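Local coordinates for uncharacterized protein (Magnetospirillum magneticum AMB-1, PDB 5MU5), which probably glycosylates flagellin as a glycosyltransferase of the Maf family, and is involved in the formation of the bacterial flagellum, at residues Asn143-His148 against Asp567-Met572; Pro177-Ile182 against Arg200-Ile205; Pro136-Gln141 against Trp209-Val214. One frame throughout, in Å; residues are numbered along the deposited sequence.

Interaction 1: Asn143-His148 against Asp567-Met572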
loop_
_atom_site.group_PDB
_atom_site.type_symbol
_atom_site.label_atom_id
_atom_site.label_comp_id
_atom_site.label_asym_id
_atom_site.label_seq_id
_atom_site.Cartn_x
_atom_site.Cartn_y
_atom_site.Cartn_z
ATOM N N ASN A 143 12.557 -1.255 -25.591
ATOM C CA ASN A 143 13.189 -0.065 -25.023
ATOM C C ASN A 143 12.574 0.318 -23.651
ATOM O O ASN A 143 12.041 1.413 -23.466
ATOM C CB ASN A 143 13.105 1.071 -26.022
ATOM C CG ASN A 143 13.939 2.270 -25.611
ATOM O OD1 ASN A 143 15.114 2.141 -25.232
ATOM N ND2 ASN A 143 13.341 3.456 -25.694
ATOM N N PRO A 144 12.616 -0.618 -22.689
ATOM C CA PRO A 144 11.996 -0.371 -21.408
ATOM C C PRO A 144 12.722 0.714 -20.616
ATOM O O PRO A 144 13.885 0.951 -20.842
ATOM C CB PRO A 144 12.115 -1.726 -20.701
ATOM C CG PRO A 144 13.342 -2.332 -21.293
ATOM C CD PRO A 144 13.272 -1.932 -22.736
ATOM N N ALA A 145 12.008 1.389 -19.731
ATOM C CA ALA A 145 12.592 2.394 -18.872
ATOM C C ALA A 145 12.992 1.755 -17.538
ATOM O O ALA A 145 13.868 2.260 -16.873
ATOM C CB ALA A 145 11.586 3.497 -18.626
ATOM N N GLY A 146 12.296 0.685 -17.145
ATOM C CA GLY A 146 12.535 -0.047 -15.901
ATOM C C GLY A 146 12.867 -1.490 -16.251
ATOM O O GLY A 146 12.128 -2.144 -16.989
ATOM N N ILE A 147 14.014 -1.970 -15.771
ATOM C CA ILE A 147 14.507 -3.295 -16.125
ATOM C C ILE A 147 14.813 -4.006 -14.831
ATOM O O ILE A 147 15.596 -3.532 -14.000
ATOM C CB ILE A 147 15.769 -3.207 -16.995
ATOM C CG1 ILE A 147 15.462 -2.407 -18.269
ATOM C CG2 ILE A 147 16.276 -4.609 -17.340
ATOM C CD1 ILE A 147 16.682 -2.157 -19.132
ATOM N N HIS A 148 14.182 -5.158 -14.673
ATOM C CA HIS A 148 14.225 -5.905 -13.435
ATOM C C HIS A 148 14.608 -7.337 -13.756
ATOM O O HIS A 148 13.908 -8.061 -14.469
ATOM C CB HIS A 148 12.856 -5.829 -12.784
ATOM C CG HIS A 148 12.281 -4.454 -12.800
ATOM N ND1 HIS A 148 12.744 -3.456 -11.977
ATOM C CD2 HIS A 148 11.306 -3.896 -13.555
ATOM C CE1 HIS A 148 12.073 -2.344 -12.210
ATOM N NE2 HIS A 148 11.207 -2.583 -13.177
ATOM N N ASP A 567 6.134 10.904 -25.669
ATOM C CA ASP A 567 7.232 10.067 -25.187
ATOM C C ASP A 567 6.788 9.481 -23.856
ATOM O O ASP A 567 7.013 10.062 -22.800
ATOM C CB ASP A 567 8.548 10.877 -25.084
ATOM C CG ASP A 567 9.776 9.990 -24.818
ATOM O OD1 ASP A 567 9.609 8.844 -24.317
ATOM O OD2 ASP A 567 10.914 10.449 -25.095
ATOM N N SER A 568 6.155 8.311 -23.936
ATOM C CA SER A 568 5.465 7.691 -22.799
ATOM C C SER A 568 6.365 7.497 -21.606
ATOM O O SER A 568 6.053 7.921 -20.503
ATOM C CB SER A 568 4.882 6.320 -23.164
ATOM O OG SER A 568 3.960 6.416 -24.226
ATOM N N ASN A 569 7.490 6.850 -21.830
ATOM C CA ASN A 569 8.351 6.499 -20.741
ATOM C C ASN A 569 8.991 7.720 -20.078
ATOM O O ASN A 569 9.021 7.816 -18.845
ATOM C CB ASN A 569 9.380 5.495 -21.219
ATOM C CG ASN A 569 8.760 4.148 -21.569
ATOM O OD1 ASN A 569 7.561 3.903 -21.345
ATOM N ND2 ASN A 569 9.581 3.256 -22.125
ATOM N N ARG A 570 9.477 8.661 -20.884
ATOM C CA ARG A 570 10.088 9.871 -20.346
ATOM C C ARG A 570 9.055 10.681 -19.548
ATOM O O ARG A 570 9.336 11.131 -18.453
ATOM C CB ARG A 570 10.734 10.702 -21.460
ATOM C CG ARG A 570 11.466 11.958 -20.979
ATOM C CD ARG A 570 12.551 11.684 -19.929
ATOM N NE ARG A 570 13.512 10.626 -20.312
ATOM C CZ ARG A 570 14.499 10.166 -19.528
ATOM N NH1 ARG A 570 14.686 10.656 -18.295
ATOM N NH2 ARG A 570 15.305 9.202 -19.976
ATOM N N LEU A 571 7.858 10.823 -20.097
ATOM C CA LEU A 571 6.770 11.520 -19.431
ATOM C C LEU A 571 6.451 10.900 -18.100
ATOM O O LEU A 571 6.258 11.629 -17.123
ATOM C CB LEU A 571 5.506 11.494 -20.294
ATOM C CG LEU A 571 4.265 12.106 -19.664
ATOM C CD1 LEU A 571 4.562 13.513 -19.172
ATOM C CD2 LEU A 571 3.146 12.105 -20.687
ATOM N N MET A 572 6.383 9.567 -18.057
ATOM C CA MET A 572 6.110 8.849 -16.783
ATOM C C MET A 572 7.225 9.003 -15.789
ATOM O O MET A 572 6.966 9.175 -14.607
ATOM C CB MET A 572 5.893 7.349 -16.981
ATOM C CG MET A 572 4.481 6.928 -17.290
ATOM S SD MET A 572 3.192 7.498 -16.161
ATOM C CE MET A 572 3.944 7.406 -14.530
#

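Interaction 2: Pro177-Ile182 against Arg200-Ile205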
loop_
_atom_site.group_PDB
_atom_site.type_symbol
_atom_site.label_atom_id
_atom_site.label_comp_id
_atom_site.label_asym_id
_atom_site.label_seq_id
_atom_site.Cartn_x
_atom_site.Cartn_y
_atom_site.Cartn_z
ATOM N N PRO A 177 18.521 5.245 -9.756
ATOM C CA PRO A 177 18.960 3.871 -9.581
ATOM C C PRO A 177 17.841 2.844 -9.592
ATOM O O PRO A 177 18.085 1.677 -9.876
ATOM C CB PRO A 177 19.660 3.882 -8.211
ATOM C CG PRO A 177 19.226 5.120 -7.522
ATOM C CD PRO A 177 18.799 6.091 -8.575
ATOM N N LEU A 178 16.620 3.293 -9.335
ATOM C CA LEU A 178 15.456 2.426 -9.330
ATOM C C LEU A 178 15.031 1.956 -10.713
ATOM O O LEU A 178 14.118 1.160 -10.818
ATOM C CB LEU A 178 14.280 3.126 -8.624
ATOM C CG LEU A 178 14.643 3.517 -7.180
ATOM C CD1 LEU A 178 13.686 4.540 -6.556
ATOM C CD2 LEU A 178 14.776 2.252 -6.335
ATOM N N ARG A 179 15.667 2.430 -11.773
ATOM C CA ARG A 179 15.347 1.943 -13.132
ATOM C C ARG A 179 15.972 0.587 -13.512
ATOM O O ARG A 179 15.551 -0.020 -14.500
ATOM C CB ARG A 179 15.720 2.983 -14.176
ATOM C CG ARG A 179 14.821 4.202 -14.134
ATOM C CD ARG A 179 15.264 5.215 -15.163
ATOM N NE ARG A 179 15.376 4.540 -16.434
ATOM C CZ ARG A 179 15.846 5.076 -17.541
ATOM N NH1 ARG A 179 16.238 6.327 -17.580
ATOM N NH2 ARG A 179 15.909 4.334 -18.623
ATOM N N LEU A 180 16.980 0.127 -12.768
ATOM C CA LEU A 180 17.567 -1.188 -13.003
ATOM C C LEU A 180 17.718 -1.877 -11.675
ATOM O O LEU A 180 18.366 -1.356 -10.774
ATOM C CB LEU A 180 18.934 -1.101 -13.647
ATOM C CG LEU A 180 19.636 -2.436 -13.895
ATOM C CD1 LEU A 180 18.988 -3.197 -15.020
ATOM C CD2 LEU A 180 21.103 -2.188 -14.233
ATOM N N ASN A 181 17.121 -3.049 -11.566
ATOM C CA ASN A 181 17.170 -3.846 -10.353
ATOM C C ASN A 181 17.648 -5.235 -10.712
ATOM O O ASN A 181 17.198 -5.805 -11.698
ATOM C CB ASN A 181 15.772 -3.949 -9.748
ATOM C CG ASN A 181 15.265 -2.621 -9.257
ATOM O OD1 ASN A 181 15.661 -2.158 -8.200
ATOM N ND2 ASN A 181 14.406 -1.986 -10.032
ATOM N N ILE A 182 18.592 -5.758 -9.941
ATOM C CA ILE A 182 19.037 -7.128 -10.108
ATOM C C ILE A 182 18.748 -7.806 -8.794
ATOM O O ILE A 182 19.237 -7.397 -7.770
ATOM C CB ILE A 182 20.513 -7.202 -10.452
ATOM C CG1 ILE A 182 20.733 -6.500 -11.805
ATOM C CG2 ILE A 182 20.968 -8.658 -10.499
ATOM C CD1 ILE A 182 22.182 -6.395 -12.211
ATOM N N ARG A 200 7.149 -1.156 -7.676
ATOM C CA ARG A 200 6.499 -0.172 -6.837
ATOM C C ARG A 200 7.325 1.086 -6.658
ATOM O O ARG A 200 6.779 2.174 -6.584
ATOM C CB ARG A 200 6.206 -0.771 -5.459
ATOM C CG ARG A 200 5.543 0.201 -4.489
ATOM C CD ARG A 200 5.418 -0.353 -3.079
ATOM N NE ARG A 200 4.723 -1.637 -3.052
ATOM C CZ ARG A 200 5.261 -2.817 -2.713
ATOM N NH1 ARG A 200 6.545 -2.930 -2.332
ATOM N NH2 ARG A 200 4.489 -3.905 -2.735
ATOM N N CYS A 201 8.640 0.922 -6.557
ATOM C CA CYS A 201 9.547 2.045 -6.300
ATOM C C CYS A 201 10.009 2.792 -7.544
ATOM O O CYS A 201 10.424 3.940 -7.471
ATOM C CB CYS A 201 10.780 1.545 -5.562
ATOM S SG CYS A 201 10.385 1.090 -3.872
ATOM N N CYS A 202 9.963 2.127 -8.684
ATOM C CA CYS A 202 10.364 2.750 -9.915
ATOM C C CYS A 202 9.196 3.487 -10.523
ATOM O O CYS A 202 9.281 4.683 -10.739
ATOM C CB CYS A 202 10.881 1.711 -10.884
ATOM S SG CYS A 202 11.301 2.454 -12.460
ATOM N N CYS A 203 8.110 2.783 -10.817
ATOM C CA CYS A 203 6.936 3.431 -11.376
ATOM C C CYS A 203 5.742 2.481 -11.400
ATOM O O CYS A 203 5.414 1.883 -12.435
ATOM C CB CYS A 203 7.235 3.876 -12.787
ATOM S SG CYS A 203 6.009 5.058 -13.295
ATOM N N PRO A 204 5.065 2.351 -10.263
ATOM C CA PRO A 204 4.102 1.266 -10.142
ATOM C C PRO A 204 2.911 1.368 -11.092
ATOM O O PRO A 204 2.328 0.355 -11.497
ATOM C CB PRO A 204 3.605 1.409 -8.700
ATOM C CG PRO A 204 3.794 2.846 -8.391
ATOM C CD PRO A 204 5.008 3.293 -9.135
ATOM N N ILE A 205 2.561 2.585 -11.470
ATOM C CA ILE A 205 1.293 2.767 -12.127
ATOM C C ILE A 205 1.173 2.240 -13.574
ATOM O O ILE A 205 0.074 1.898 -13.992
ATOM C CB ILE A 205 0.849 4.240 -12.016
ATOM C CG1 ILE A 205 -0.672 4.301 -11.913
ATOM C CG2 ILE A 205 1.424 5.085 -13.156
ATOM C CD1 ILE A 205 -1.275 3.423 -10.828
#

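Interaction 3: Pro136-Gln141 against Trp209-Val214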
loop_
_atom_site.group_PDB
_atom_site.type_symbol
_atom_site.label_atom_id
_atom_site.label_comp_id
_atom_site.label_asym_id
_atom_site.label_seq_id
_atom_site.Cartn_x
_atom_site.Cartn_y
_atom_site.Cartn_z
ATOM N N PRO A 136 19.979 -8.189 -25.425
ATOM C CA PRO A 136 20.033 -7.276 -26.555
ATOM C C PRO A 136 18.720 -7.232 -27.315
ATOM O O PRO A 136 18.216 -6.158 -27.597
ATOM C CB PRO A 136 21.123 -7.877 -27.446
ATOM C CG PRO A 136 21.979 -8.698 -26.547
ATOM C CD PRO A 136 21.144 -9.098 -25.370
ATOM N N ILE A 137 18.162 -8.397 -27.619
ATOM C CA ILE A 137 16.929 -8.494 -28.413
ATOM C C ILE A 137 15.708 -7.883 -27.712
ATOM O O ILE A 137 14.979 -7.106 -28.313
ATOM C CB ILE A 137 16.622 -9.962 -28.802
ATOM C CG1 ILE A 137 17.744 -10.519 -29.685
ATOM C CG2 ILE A 137 15.283 -10.058 -29.541
ATOM C CD1 ILE A 137 17.751 -12.031 -29.824
ATOM N N LEU A 138 15.493 -8.228 -26.445
ATOM C CA LEU A 138 14.351 -7.705 -25.684
ATOM C C LEU A 138 14.434 -6.177 -25.528
ATOM O O LEU A 138 13.436 -5.478 -25.616
ATOM C CB LEU A 138 14.274 -8.370 -24.294
ATOM C CG LEU A 138 14.069 -9.893 -24.214
ATOM C CD1 LEU A 138 14.240 -10.411 -22.781
ATOM C CD2 LEU A 138 12.697 -10.260 -24.724
ATOM N N LEU A 139 15.643 -5.669 -25.319
ATOM C CA LEU A 139 15.863 -4.232 -25.162
ATOM C C LEU A 139 15.567 -3.472 -26.430
ATOM O O LEU A 139 14.909 -2.430 -26.395
ATOM C CB LEU A 139 17.300 -3.955 -24.709
ATOM C CG LEU A 139 17.594 -4.524 -23.312
ATOM C CD1 LEU A 139 19.076 -4.401 -22.974
ATOM C CD2 LEU A 139 16.729 -3.883 -22.234
ATOM N N GLU A 140 16.026 -4.011 -27.555
ATOM C CA GLU A 140 15.773 -3.399 -28.856
ATOM C C GLU A 140 14.276 -3.393 -29.204
ATOM O O GLU A 140 13.782 -2.442 -29.787
ATOM C CB GLU A 140 16.588 -4.118 -29.948
ATOM C CG GLU A 140 16.655 -3.377 -31.279
ATOM C CD GLU A 140 15.371 -3.472 -32.096
ATOM O OE1 GLU A 140 14.690 -4.531 -32.068
ATOM O OE2 GLU A 140 15.043 -2.480 -32.781
ATOM N N GLN A 141 13.554 -4.447 -28.831
ATOM C CA GLN A 141 12.130 -4.531 -29.116
ATOM C C GLN A 141 11.320 -3.541 -28.293
ATOM O O GLN A 141 10.523 -2.788 -28.834
ATOM C CB GLN A 141 11.609 -5.947 -28.847
ATOM C CG GLN A 141 12.129 -7.019 -29.810
ATOM C CD GLN A 141 11.810 -8.428 -29.336
ATOM O OE1 GLN A 141 11.635 -8.661 -28.147
ATOM N NE2 GLN A 141 11.738 -9.372 -30.260
ATOM N N TRP A 209 1.350 -3.900 -20.225
ATOM C CA TRP A 209 2.170 -4.331 -21.357
ATOM C C TRP A 209 3.627 -4.541 -20.976
ATOM O O TRP A 209 4.518 -4.517 -21.832
ATOM C CB TRP A 209 2.014 -3.388 -22.543
ATOM C CG TRP A 209 2.161 -4.042 -23.905
ATOM C CD1 TRP A 209 3.050 -3.705 -24.890
ATOM C CD2 TRP A 209 1.394 -5.142 -24.419
ATOM N NE1 TRP A 209 2.880 -4.528 -25.983
ATOM C CE2 TRP A 209 1.866 -5.415 -25.711
ATOM C CE3 TRP A 209 0.339 -5.903 -23.917
ATOM C CZ2 TRP A 209 1.321 -6.420 -26.500
ATOM C CZ3 TRP A 209 -0.194 -6.911 -24.707
ATOM C CH2 TRP A 209 0.299 -7.162 -25.968
ATOM N N THR A 210 3.861 -4.759 -19.686
ATOM C CA THR A 210 5.165 -5.164 -19.186
ATOM C C THR A 210 5.557 -6.498 -19.853
ATOM O O THR A 210 4.796 -7.461 -19.841
ATOM C CB THR A 210 5.114 -5.344 -17.644
ATOM O OG1 THR A 210 4.870 -4.074 -17.010
ATOM C CG2 THR A 210 6.408 -5.953 -17.092
ATOM N N ARG A 211 6.734 -6.530 -20.462
ATOM C CA ARG A 211 7.277 -7.738 -21.044
ATOM C C ARG A 211 7.775 -8.655 -19.937
ATOM O O ARG A 211 8.526 -8.230 -19.055
ATOM C CB ARG A 211 8.445 -7.385 -21.978
ATOM C CG ARG A 211 8.990 -8.551 -22.803
ATOM C CD ARG A 211 8.062 -8.938 -23.935
ATOM N NE ARG A 211 8.682 -9.925 -24.827
ATOM C CZ ARG A 211 9.473 -9.637 -25.863
ATOM N NH1 ARG A 211 9.778 -8.376 -26.158
ATOM N NH2 ARG A 211 9.973 -10.625 -26.601
ATOM N N LEU A 212 7.354 -9.913 -19.999
ATOM C CA LEU A 212 7.809 -10.952 -19.095
ATOM C C LEU A 212 8.624 -11.963 -19.901
ATOM O O LEU A 212 8.260 -12.281 -21.034
ATOM C CB LEU A 212 6.609 -11.646 -18.493
ATOM C CG LEU A 212 5.629 -10.719 -17.779
ATOM C CD1 LEU A 212 4.392 -11.500 -17.390
ATOM C CD2 LEU A 212 6.297 -10.109 -16.563
ATOM N N PHE A 213 9.734 -12.445 -19.333
ATOM C CA PHE A 213 10.599 -13.388 -20.031
ATOM C C PHE A 213 11.351 -14.285 -19.052
ATOM O O PHE A 213 11.980 -13.807 -18.116
ATOM C CB PHE A 213 11.593 -12.642 -20.917
ATOM C CG PHE A 213 12.241 -13.510 -21.938
ATOM C CD1 PHE A 213 11.640 -13.704 -23.179
ATOM C CD2 PHE A 213 13.447 -14.159 -21.661
ATOM C CE1 PHE A 213 12.226 -14.542 -24.124
ATOM C CE2 PHE A 213 14.038 -14.988 -22.607
ATOM C CZ PHE A 213 13.428 -15.186 -23.837
ATOM N N VAL A 214 11.284 -15.590 -19.295
ATOM C CA VAL A 214 11.915 -16.576 -18.458
ATOM C C VAL A 214 13.159 -17.018 -19.219
ATOM O O VAL A 214 13.056 -17.529 -20.324
ATOM C CB VAL A 214 10.944 -17.744 -18.168
ATOM C CG1 VAL A 214 11.663 -18.908 -17.500
ATOM C CG2 VAL A 214 9.781 -17.265 -17.296
#

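Interaction 1: Asn143-His148 against Asp567-Met572
Asn569 faces Ala145 with its CG anti to its own carbonyl carbon (chi1 -68°). The second torsion, near zero at -7°, sets OD1 cis to CA, which leaves ND2 anti to it and directed at the turn between helix 134-142 and strand 146-150. There ND2 lies 3.4 Å from Asn143 O, and 3.9 Å from Ala145 N. Alongside this polar approach, Ala145 CB meets Asn569 CB at 3.9 Å, a methyl against a methylene with the amide carbon close by. The Ala145 and Asn569 CA atoms, 6.2 Å apart, are the nearest pair of the two backbones, near enough for so short a side chain to touch the helix. Asn143, the first residue to leave helix 134-142, has positive phi, and its carbonyl oxygen is the atom nearest the Asn569 amide nitrogen. On the other side Asp567 is the N-cap of helix 568-579, although the capping bond from Arg570 N to Asp567 OD1 is weak at 3.4 Å. The contact is small, joining the N-terminal domain to the first turn of a helix from the helical-bundle family region. Phe122, just ahead of strand 123-127, touches both Ala145 and Asn569, while Leu571 turns to helices 546-564, 589-609 and 618-646.

Interaction 2: Pro177-Ile182 against Arg200-Ile205
Leu178 O is met by Cys202 at two atoms, with CB 3.3 Å away and SG 3.5 Å away. The same carbonyl oxygen accepts a weak hydrogen bond from Asn181 ND2 (3.3 Å), an amide that also bonds His148 ND1 on the adjoining strand. Cys202 SG stands anti to its backbone N (chi1 177°), which carries the sulfur past the Leu178 carbonyl to within 4.1 Å of Arg179 CA. Leu178 lies against the last turn of helix 188-202. Its CG is anti to the carbonyl carbon (chi1 -58°), with the two methyls dividing the work: CD1 lies 3.4 Å from Cys201 O, whereas CD2 rests on Cys201 CB at 4.1 Å. Arg179 adds the carbon part of its side chain beside Cys202 SG, and its NE is bonded to Ala145 O. In the fold, this joins the 3-10 turn that leads into edge strand 180-183 to the C-terminal end of the helix that follows it, the two ends of one strand-helix unit. No hydrogen bond crosses between the segments, and the chemistry is that of aliphatic carbons and sulfur laid against one another and against backbone carbonyls, so the fit probably rests on shape more than on directed bonds.

Interaction 3: Pro136-Gln141 against Trp209-Val214
Gln141 OE1 is gripped end-on by both terminal nitrogens of Arg211, with NH1 at 2.7 Å and NH2 at 3.0 Å. The NH1 bond is the straighter (N-H...O 151°). Both donors reach the oxygen from one face of the amide, while OE1 itself lies close to the guanidinium plane. The pair ties helix 134-142 to edge strand 211-214 of a Rossmann-like parallel sheet of strand order 3-2-1-4; that helix is the crossover of the beta-alpha-beta unit between strands 123-127 and 146-150, and runs nearly antiparallel to strand 211-214 with segment axes 11.0 Å apart. A bend at the second torsion of Arg211 (chi2 74°) turns the guanidinium towards the helix end, where Asp142 forms a salt bridge with NH1 and Thr72 OG1 a hydrogen bond with NH2. Gln141 NE2 is bonded to Ala69 O, which helps to fix the amide's rotation. A leucine in place of Arg211 would probably leave Gln141 OE1 without its two donors and the Asp142 carboxylate without its charged mate. Further out, Leu138 inserts its forked end between the two strand side chains. CD2 lies over one face of the guanidinium, 3.3 Å from Arg211 NH2. CD1 makes a CH-pi contact over the Phe213 ring, 4.2 Å from the centroid and 27° off the normal; CD2 also comes to 3.9 Å from Phe213 CD1.

How the interactions relate
All three contacts belong to the four-stranded parallel sheet of the N-terminal domain and the elements around it. Along the chain, segment 136-141 comes first, then 143-148, 177-182, 200-205, 209-214 and finally 567-572; interaction 2 is nested within the loops closed by the other two, whose segments alternate. The centres of interactions 1 and 2 lie about 10 Å apart, linked through neighbouring strands 146-150 and 180-183 and through Met572 against Cys203. Interaction 3 is about 12 Å from interaction 1, and Leu139 packs on Pro144 and Ile147 between them. Interactions 2 and 3 thus join helices to strands within the sheet domain, whereas interaction 1 connects it to the helical-bundle region.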